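Local atomic coordinates of Thiosulfate:glutathione sulfurtransferase (Homo sapiens, PDB entry 6BEV), a protein that transfers sulfane sulfur from thiosulfate to glutathione, making S-sulfanylglutathione, an intermediate in hydrogen sulfide metabolism. Residues G23-L36 against R121-E134. Sequence-based numbering, arbitrary orientation.
Sequences GAPTVSLPELRSLL and RNYAGAYREWLEKE
At the outer edge of the parallel sheet of this rhodanese domain, Thr26 forms a single parallel bridge with Asn122: Asn122 N donates to Pro25 O (2.8 Å) and Val27 N to Asn122 O (2.9 Å). The Asn122 side chain lies about 6 Å from that of Cys99, which forms the persulfide intermediate. Next to the bridge, Arg121 lays its guanidinium between Gly23 on one face and Val27 CB on the opposite one. A bend at chi3 (68°) lets NE reach Ala24 O at 2.9 Å, while NH2 divides its hydrogens between Thr26 O and Glu31 OE1. The salt bridge to Glu31 is end-on, NH1 meeting OE2 at 2.9 Å, with the carboxylate turned 54° from the guanidinium plane. A leucine in place of Arg121 cannot donate, and would probably leave the Glu31 carboxylate unpartnered and free to turn. Farther along, Leu32 CD2 sits over the Tyr123 ring, 4.0 Å from its centroid, in a CH-pi contact; Tyr123 OH donates to Glu129 OE1. The helix segments 29-36 and 126-133 cross at 81°, Leu29 CD1 pressing on Trp130 CE3 (3.4 Å) and Arg33 NH2 reaching Lys133 O (2.9 Å), while Val27, Leu32 and Tyr123 pack on Val96 of strand 95-98 and Leu36 on Leu43 of strand 42-45.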
loop_
_atom_site.group_PDB
_atom_site.type_symbol
_atom_site.label_atom_id
_atom_site.label_comp_id
_atom_site.label_asym_id
_atom_site.label_seq_id
_atom_site.Cartn_x
_atom_site.Cartn_y
_atom_site.Cartn_z
ATOM N N GLY A 23 3.550 -12.785 -6.035
ATOM C CA GLY A 23 4.069 -11.459 -6.322
ATOM C C GLY A 23 3.504 -10.837 -7.588
ATOM O O GLY A 23 4.075 -9.899 -8.131
ATOM N N ALA A 24 2.373 -11.355 -8.060
ATOM C CA ALA A 24 1.753 -10.850 -9.269
ATOM C C ALA A 24 1.212 -9.447 -9.024
ATOM O O ALA A 24 1.081 -9.013 -7.874
ATOM C CB ALA A 24 0.631 -11.789 -9.703
ATOM N N PRO A 25 0.871 -8.707 -10.086
ATOM C CA PRO A 25 0.517 -7.292 -9.895
ATOM C C PRO A 25 -0.726 -7.063 -9.084
ATOM O O PRO A 25 -0.859 -5.962 -8.542
ATOM C CB PRO A 25 0.339 -6.762 -11.325
ATOM C CG PRO A 25 1.071 -7.704 -12.171
ATOM C CD PRO A 25 0.924 -9.047 -11.520
ATOM N N THR A 26 -1.655 -8.023 -9.021
ATOM C CA THR A 26 -2.817 -7.945 -8.149
ATOM C C THR A 26 -2.690 -8.975 -7.032
ATOM O O THR A 26 -2.226 -10.097 -7.255
ATOM C CB THR A 26 -4.111 -8.203 -8.937
ATOM O OG1 THR A 26 -4.250 -7.203 -9.957
ATOM C CG2 THR A 26 -5.349 -8.174 -8.045
ATOM N N VAL A 27 -3.112 -8.597 -5.834
ATOM C CA VAL A 27 -3.276 -9.536 -4.722
ATOM C C VAL A 27 -4.759 -9.638 -4.377
ATOM O O VAL A 27 -5.469 -8.627 -4.318
ATOM C CB VAL A 27 -2.409 -9.133 -3.511
ATOM C CG1 VAL A 27 -2.832 -7.797 -2.925
ATOM C CG2 VAL A 27 -2.422 -10.214 -2.447
ATOM N N SER A 28 -5.232 -10.867 -4.191
ATOM C CA SER A 28 -6.600 -11.123 -3.768
ATOM C C SER A 28 -6.724 -11.016 -2.250
ATOM O O SER A 28 -5.744 -11.124 -1.508
ATOM C CB SER A 28 -7.017 -12.536 -4.177
ATOM O OG SER A 28 -6.327 -13.487 -3.388
ATOM N N LEU A 29 -7.962 -10.842 -1.788
ATOM C CA LEU A 29 -8.208 -10.742 -0.356
ATOM C C LEU A 29 -7.784 -11.992 0.395
ATOM O O LEU A 29 -7.165 -11.857 1.460
ATOM C CB LEU A 29 -9.668 -10.375 -0.085
ATOM C CG LEU A 29 -10.041 -10.204 1.390
ATOM C CD1 LEU A 29 -9.214 -9.125 2.049
ATOM C CD2 LEU A 29 -11.518 -9.867 1.501
ATOM N N PRO A 30 -8.083 -13.211 -0.059
ATOM C CA PRO A 30 -7.616 -14.366 0.723
ATOM C C PRO A 30 -6.106 -14.408 0.867
ATOM O O PRO A 30 -5.598 -14.704 1.956
ATOM C CB PRO A 30 -8.192 -15.565 -0.043
ATOM C CG PRO A 30 -9.380 -15.026 -0.763
ATOM C CD PRO A 30 -9.001 -13.621 -1.139
ATOM N N GLU A 31 -5.364 -14.116 -0.199
ATOM C CA GLU A 31 -3.911 -14.114 -0.080
ATOM C C GLU A 31 -3.460 -13.000 0.843
ATOM O O GLU A 31 -2.580 -13.206 1.685
ATOM C CB GLU A 31 -3.245 -13.974 -1.447
ATOM C CG GLU A 31 -1.734 -14.130 -1.318
ATOM C CD GLU A 31 -0.931 -13.876 -2.583
ATOM O OE1 GLU A 31 -1.504 -13.636 -3.667
ATOM O OE2 GLU A 31 0.312 -13.885 -2.469
ATOM N N LEU A 32 -4.044 -11.815 0.694
ATOM C CA LEU A 32 -3.666 -10.696 1.543
ATOM C C LEU A 32 -3.884 -11.022 3.015
ATOM O O LEU A 32 -3.024 -10.727 3.853
ATOM C CB LEU A 32 -4.465 -9.462 1.150
ATOM C CG LEU A 32 -4.225 -8.190 1.974
ATOM C CD1 LEU A 32 -2.746 -7.811 1.967
ATOM C CD2 LEU A 32 -5.089 -7.051 1.470
ATOM N N ARG A 33 -5.022 -11.632 3.356
ATOM C CA ARG A 33 -5.280 -11.951 4.759
ATOM C C ARG A 33 -4.214 -12.884 5.310
ATOM O O ARG A 33 -3.767 -12.719 6.450
ATOM C CB ARG A 33 -6.672 -12.548 4.915
ATOM C CG ARG A 33 -7.785 -11.520 4.816
ATOM C CD ARG A 33 -9.113 -12.200 4.667
ATOM N NE ARG A 33 -10.246 -11.301 4.879
ATOM C CZ ARG A 33 -11.500 -11.624 4.593
ATOM N NH1 ARG A 33 -11.754 -12.785 4.019
ATOM N NH2 ARG A 33 -12.486 -10.775 4.838
ATOM N N SER A 34 -3.776 -13.866 4.524
ATOM C CA SER A 34 -2.746 -14.771 5.025
ATOM C C SER A 34 -1.388 -14.093 5.111
ATOM O O SER A 34 -0.610 -14.378 6.027
ATOM C CB SER A 34 -2.678 -16.030 4.180
ATOM O OG SER A 34 -3.866 -16.774 4.355
ATOM N N LEU A 35 -1.073 -13.197 4.173
ATOM C CA LEU A 35 0.191 -12.477 4.261
ATOM C C LEU A 35 0.220 -11.565 5.479
ATOM O O LEU A 35 1.268 -11.388 6.112
ATOM C CB LEU A 35 0.438 -11.676 2.974
ATOM C CG LEU A 35 0.717 -12.498 1.719
ATOM C CD1 LEU A 35 0.599 -11.624 0.483
ATOM C CD2 LEU A 35 2.099 -13.134 1.783
ATOM N N LEU A 36 -0.910 -10.951 5.819
ATOM C CA LEU A 36 -0.950 -10.110 7.009
ATOM C C LEU A 36 -0.791 -10.943 8.271
ATOM O O LEU A 36 -0.058 -10.555 9.191
ATOM C CB LEU A 36 -2.243 -9.300 7.057
ATOM C CG LEU A 36 -2.408 -8.293 5.923
ATOM C CD1 LEU A 36 -3.823 -7.717 5.957
ATOM C CD2 LEU A 36 -1.383 -7.191 5.986
ATOM N N ARG A 121 2.253 -4.570 -5.262
ATOM C CA ARG A 121 1.045 -5.243 -5.710
ATOM C C ARG A 121 -0.171 -4.400 -5.340
ATOM O O ARG A 121 -0.173 -3.732 -4.313
ATOM C CB ARG A 121 0.903 -6.632 -5.037
ATOM C CG ARG A 121 2.176 -7.483 -5.133
ATOM C CD ARG A 121 2.070 -8.805 -4.406
ATOM N NE ARG A 121 1.123 -9.677 -5.078
ATOM C CZ ARG A 121 0.657 -10.811 -4.569
ATOM N NH1 ARG A 121 1.047 -11.203 -3.368
ATOM N NH2 ARG A 121 -0.223 -11.529 -5.249
ATOM N N ASN A 122 -1.232 -4.484 -6.156
ATOM C CA ASN A 122 -2.471 -3.742 -5.932
ATOM C C ASN A 122 -3.501 -4.682 -5.326
ATOM O O ASN A 122 -3.793 -5.731 -5.908
ATOM C CB ASN A 122 -3.009 -3.211 -7.264
ATOM C CG ASN A 122 -4.270 -2.372 -7.107
ATOM O OD1 ASN A 122 -4.474 -1.676 -6.102
ATOM N ND2 ASN A 122 -5.127 -2.429 -8.125
ATOM N N TYR A 123 -4.074 -4.290 -4.188
ATOM C CA TYR A 123 -5.247 -4.989 -3.671
ATOM C C TYR A 123 -6.467 -4.421 -4.414
ATOM O O TYR A 123 -7.112 -3.463 -3.986
ATOM C CB TYR A 123 -5.338 -4.870 -2.154
ATOM C CG TYR A 123 -6.656 -5.377 -1.613
ATOM C CD1 TYR A 123 -7.262 -6.495 -2.161
ATOM C CD2 TYR A 123 -7.319 -4.715 -0.592
ATOM C CE1 TYR A 123 -8.498 -6.933 -1.708
ATOM C CE2 TYR A 123 -8.542 -5.153 -0.127
ATOM C CZ TYR A 123 -9.136 -6.257 -0.693
ATOM O OH TYR A 123 -10.370 -6.660 -0.245
ATOM N N ALA A 124 -6.764 -5.034 -5.566
ATOM C CA ALA A 124 -7.768 -4.488 -6.483
ATOM C C ALA A 124 -9.165 -4.458 -5.875
ATOM O O ALA A 124 -9.946 -3.546 -6.171
ATOM C CB ALA A 124 -7.762 -5.277 -7.789
ATOM N N GLY A 125 -9.504 -5.430 -5.028
ATOM C CA GLY A 125 -10.805 -5.388 -4.368
ATOM C C GLY A 125 -10.972 -4.135 -3.529
ATOM O O GLY A 125 -12.068 -3.577 -3.420
ATOM N N ALA A 126 -9.882 -3.687 -2.912
ATOM C CA ALA A 126 -9.791 -2.362 -2.297
ATOM C C ALA A 126 -10.593 -2.225 -0.999
ATOM O O ALA A 126 -11.171 -3.196 -0.500
ATOM C CB ALA A 126 -10.149 -1.276 -3.321
ATOM N N TYR A 127 -10.613 -1.014 -0.423
ATOM C CA TYR A 127 -11.189 -0.844 0.913
ATOM C C TYR A 127 -12.683 -1.161 0.949
ATOM O O TYR A 127 -13.174 -1.698 1.944
ATOM C CB TYR A 127 -10.875 0.567 1.418
ATOM C CG TYR A 127 -11.314 0.923 2.820
ATOM C CD1 TYR A 127 -10.923 0.182 3.936
ATOM C CD2 TYR A 127 -12.083 2.060 3.032
ATOM C CE1 TYR A 127 -11.327 0.558 5.219
ATOM C CE2 TYR A 127 -12.470 2.440 4.295
ATOM C CZ TYR A 127 -12.085 1.698 5.389
ATOM O OH TYR A 127 -12.498 2.092 6.642
ATOM N N ARG A 128 -13.432 -0.849 -0.109
ATOM C CA ARG A 128 -14.852 -1.195 -0.055
ATOM C C ARG A 128 -15.055 -2.703 0.034
ATOM O O ARG A 128 -15.929 -3.161 0.769
ATOM C CB ARG A 128 -15.633 -0.605 -1.224
ATOM C CG ARG A 128 -15.867 0.884 -1.141
ATOM C CD ARG A 128 -16.524 1.366 -2.416
ATOM N NE ARG A 128 -16.576 2.819 -2.509
ATOM C CZ ARG A 128 -16.668 3.480 -3.655
ATOM N NH1 ARG A 128 -16.687 2.822 -4.812
ATOM N NH2 ARG A 128 -16.704 4.805 -3.649
ATOM N N GLU A 129 -14.246 -3.500 -0.687
ATOM C CA GLU A 129 -14.348 -4.951 -0.539
ATOM C C GLU A 129 -13.909 -5.378 0.842
ATOM O O GLU A 129 -14.548 -6.243 1.452
ATOM C CB GLU A 129 -13.530 -5.709 -1.582
ATOM C CG GLU A 129 -13.588 -7.243 -1.363
ATOM C CD GLU A 129 -12.776 -8.013 -2.378
ATOM O OE1 GLU A 129 -11.535 -8.114 -2.212
ATOM O OE2 GLU A 129 -13.376 -8.516 -3.351
ATOM N N TRP A 130 -12.829 -4.785 1.351
ATOM C CA TRP A 130 -12.394 -5.094 2.701
ATOM C C TRP A 130 -13.559 -4.947 3.677
ATOM O O TRP A 130 -13.789 -5.799 4.538
ATOM C CB TRP A 130 -11.251 -4.152 3.071
ATOM C CG TRP A 130 -10.702 -4.462 4.383
ATOM C CD1 TRP A 130 -11.080 -3.934 5.595
ATOM C CD2 TRP A 130 -9.691 -5.411 4.657
ATOM N NE1 TRP A 130 -10.354 -4.509 6.598
ATOM C CE2 TRP A 130 -9.499 -5.427 6.052
ATOM C CE3 TRP A 130 -8.907 -6.246 3.852
ATOM C CZ2 TRP A 130 -8.537 -6.224 6.660
ATOM C CZ3 TRP A 130 -7.958 -7.055 4.467
ATOM C CH2 TRP A 130 -7.787 -7.038 5.858
ATOM N N LEU A 131 -14.284 -3.836 3.569
ATOM C CA LEU A 131 -15.404 -3.581 4.467
ATOM C C LEU A 131 -16.556 -4.551 4.233
ATOM O O LEU A 131 -17.256 -4.921 5.182
ATOM C CB LEU A 131 -15.903 -2.150 4.268
ATOM C CG LEU A 131 -14.967 -1.038 4.743
ATOM C CD1 LEU A 131 -15.489 0.283 4.229
ATOM C CD2 LEU A 131 -14.842 -1.022 6.258
ATOM N N GLU A 132 -16.763 -4.950 2.972
ATOM C CA GLU A 132 -17.847 -5.843 2.576
ATOM C C GLU A 132 -17.626 -7.260 3.081
ATOM O O GLU A 132 -18.590 -7.968 3.402
ATOM C CB GLU A 132 -17.894 -5.858 1.050
ATOM C CG GLU A 132 -18.892 -6.808 0.420
ATOM C CD GLU A 132 -18.564 -7.086 -1.039
ATOM O OE1 GLU A 132 -19.384 -7.749 -1.705
ATOM O OE2 GLU A 132 -17.486 -6.656 -1.513
ATOM N N LYS A 133 -16.373 -7.706 3.111
ATOM C CA LYS A 133 -16.033 -9.072 3.482
ATOM C C LYS A 133 -15.565 -9.196 4.926
ATOM O O LYS A 133 -15.258 -10.309 5.369
ATOM C CB LYS A 133 -14.946 -9.608 2.548
ATOM C CG LYS A 133 -15.257 -9.508 1.064
ATOM C CD LYS A 133 -16.205 -10.570 0.564
ATOM C CE LYS A 133 -16.160 -10.603 -0.963
ATOM N NZ LYS A 133 -16.966 -11.700 -1.543
ATOM N N GLU A 134 -15.500 -8.090 5.659
ATOM C CA GLU A 134 -15.172 -8.142 7.074
ATOM C C GLU A 134 -16.282 -8.866 7.825
ATOM O O GLU A 134 -17.470 -8.682 7.540
ATOM C CB GLU A 134 -15.021 -6.720 7.616
ATOM C CG GLU A 134 -13.926 -6.558 8.654
ATOM C CD GLU A 134 -13.789 -5.127 9.149
ATOM O OE1 GLU A 134 -14.229 -4.196 8.440
ATOM O OE2 GLU A 134 -13.240 -4.932 10.254
HETATM O O HOH W 1 -7.793 -8.138 -5.300
HETATM O O HOH W 2 -10.255 -10.200 -3.338
HETATM O O HOH W 3 -12.010 -8.076 4.929
HETATM O O HOH W 4 -14.887 -12.944 4.993
#